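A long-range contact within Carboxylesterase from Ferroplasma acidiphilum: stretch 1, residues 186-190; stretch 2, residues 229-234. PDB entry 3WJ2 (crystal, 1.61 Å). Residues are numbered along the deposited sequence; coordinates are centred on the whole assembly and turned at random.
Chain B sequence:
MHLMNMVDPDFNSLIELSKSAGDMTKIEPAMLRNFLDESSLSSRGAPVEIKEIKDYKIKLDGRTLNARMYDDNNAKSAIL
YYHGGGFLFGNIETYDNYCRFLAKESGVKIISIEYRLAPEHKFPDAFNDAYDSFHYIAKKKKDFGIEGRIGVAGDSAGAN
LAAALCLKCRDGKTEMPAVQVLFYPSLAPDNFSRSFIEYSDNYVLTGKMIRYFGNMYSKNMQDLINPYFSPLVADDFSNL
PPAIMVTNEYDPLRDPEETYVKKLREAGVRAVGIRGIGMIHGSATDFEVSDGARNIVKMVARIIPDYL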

# COMPACT_ATOMS: atom_id res chain seq x y z
N SER B 186 -13.63 -13.97 6.80
CA SER B 186 -12.37 -14.40 7.43
C SER B 186 -11.92 -15.58 6.50
O SER B 186 -12.76 -16.37 6.00
N LEU B 187 -10.69 -15.66 6.09
CA LEU B 187 -10.34 -16.76 5.21
C LEU B 187 -9.03 -17.50 5.58
O LEU B 187 -8.67 -18.53 4.96
N ALA B 188 -8.18 -16.80 6.31
CA ALA B 188 -6.77 -17.26 6.46
C ALA B 188 -6.35 -17.14 7.93
O ALA B 188 -6.89 -16.34 8.76
N PRO B 189 -5.25 -17.89 8.25
CA PRO B 189 -4.72 -17.78 9.58
C PRO B 189 -3.87 -16.54 9.69
O PRO B 189 -2.62 -16.69 9.82
N ASP B 190 -4.45 -15.37 9.91
CA ASP B 190 -3.60 -14.09 9.70
C ASP B 190 -3.38 -13.22 10.92
O ASP B 190 -4.32 -12.57 11.42
N PHE B 229 -11.79 -24.74 7.26
CA PHE B 229 -11.70 -23.72 8.30
C PHE B 229 -11.14 -22.45 7.66
O PHE B 229 -11.62 -21.35 7.90
N SER B 230 -10.09 -22.59 6.83
CA SER B 230 -9.43 -21.43 6.19
C SER B 230 -9.31 -21.74 4.71
O SER B 230 -8.36 -22.44 4.25
N PRO B 231 -10.19 -21.28 3.84
CA PRO B 231 -10.20 -21.58 2.42
C PRO B 231 -8.89 -21.21 1.72
O PRO B 231 -8.57 -21.78 0.68
N LEU B 232 -8.14 -20.25 2.28
CA LEU B 232 -6.92 -19.86 1.60
C LEU B 232 -5.90 -20.98 1.69
O LEU B 232 -4.90 -20.88 0.99
N VAL B 233 -6.11 -22.00 2.51
CA VAL B 233 -5.12 -23.12 2.54
C VAL B 233 -5.41 -24.16 1.46
O VAL B 233 -4.61 -25.14 1.37
N ALA B 234 -6.52 -24.07 0.70
CA ALA B 234 -6.85 -25.00 -0.42
C ALA B 234 -5.70 -24.96 -1.41
O ALA B 234 -5.01 -23.97 -1.56

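Leu 187 is the centre of this contact, covering more surface than any other residue in either stretch, and it works through both its backbone and its side chain. Its carbonyl oxygen accepts the one hydrogen bond between the stretches: Leu 232 N donates to Leu 187 O at 3.2 Å, with a nearly straight N-H...O angle of 168°. Leu 232 lies in the short 3-10 segment 231-233, in which Leu 232 N has no backbone acceptor within its own stretch; the internal bonds of the stretch are Val 233 N to Ser 230 O at 2.9 Å and Ala 234 N to Pro 231 O at 3.1 Å. The amide of Leu 232 reaches across instead. Pro 231 N also lies 3.3 Å from Leu 187 O, but a proline nitrogen carries no hydrogen, so this is a packing contact.

The side chain of Leu 187 leaves the backbone sideways, with chi1 in m and chi2 in t. Leu 187 CD2 rests 4.0 Å from CG of Pro 231, and Leu 187 CB lies 3.8 Å from CD1 of Leu 232. Proline suits its place here: its ring presents a compact apolar surface to the leucine, and its ring-restricted phi, here -57°, is compatible with the start of a 3-10 turn.

Leu 232 is the main counterpart from the second stretch. Its CA-to-CB bond points toward the first stretch, and its rotamer is again m at chi1 (-90°, well towards the edge of that well) and t at chi2. This conformation sets CD1 against both Leu 187 CB and Ala 188 CB, the latter only 3.5 Å from Leu 232 CD1. A single methyl at Ala 188 gives the leucine an apolar neighbour at close range while keeping the side chain short. The branched leucine thus touches two successive residues of the first stretch, its own amide being bonded to the first of them.

Ser 230 also points toward the first stretch, and the nearest pair of CA atoms joins it to Leu 187, 4.9 Å apart. Ser 230 CB approaches Leu 187 O to 3.2 Å, a close van der Waals contact. With chi1 in m, Ser 230 OG lies 3.9 Å from Ala 188 C and likewise 3.9 Å from Pro 189 CD, yet makes no hydrogen bond across the contact. A looser contact joins Pro 189 CD to Val 233 CG1 at 4.4 Å, adding a modest apolar touch beside the exposed proline.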

# COMPACT_ATOMS: atom_id res chain seq x y z
CB SER B 186 -12.51 -14.72 8.92
OG SER B 186 -13.65 -15.61 9.03
CB LEU B 187 -10.11 -16.24 3.81
CG LEU B 187 -11.39 -15.73 3.07
CD1 LEU B 187 -10.91 -14.86 1.85
CD2 LEU B 187 -12.29 -16.85 2.68
CB ALA B 188 -5.82 -16.37 5.57
CB PRO B 189 -3.82 -19.01 9.71
CG PRO B 189 -3.30 -19.24 8.26
CD PRO B 189 -4.52 -18.89 7.42
CB ASP B 190 -4.24 -13.32 8.54
CG ASP B 190 -3.49 -12.03 8.19
OD1 ASP B 190 -2.34 -11.98 8.58
OD2 ASP B 190 -4.12 -11.18 7.50
CB PHE B 229 -10.72 -24.13 9.48
CG PHE B 229 -10.67 -23.12 10.63
CD1 PHE B 229 -11.26 -23.43 11.82
CD2 PHE B 229 -10.17 -21.78 10.46
CE1 PHE B 229 -11.22 -22.52 12.95
CE2 PHE B 229 -10.13 -20.88 11.56
CZ PHE B 229 -10.70 -21.26 12.82
CB SER B 230 -7.97 -21.11 6.71
OG SER B 230 -7.96 -20.68 8.13
CB PRO B 231 -11.37 -20.70 1.87
CG PRO B 231 -12.36 -20.79 3.05
CD PRO B 231 -11.46 -20.66 4.31
CB LEU B 232 -6.35 -18.53 2.20
CG LEU B 232 -6.95 -17.40 1.41
CD1 LEU B 232 -6.72 -16.05 2.21
CD2 LEU B 232 -6.33 -17.23 -0.04
CB VAL B 233 -4.90 -23.66 4.00
CG1 VAL B 233 -4.51 -22.53 4.96
CG2 VAL B 233 -6.03 -24.37 4.46
CB ALA B 234 -8.11 -24.61 -1.14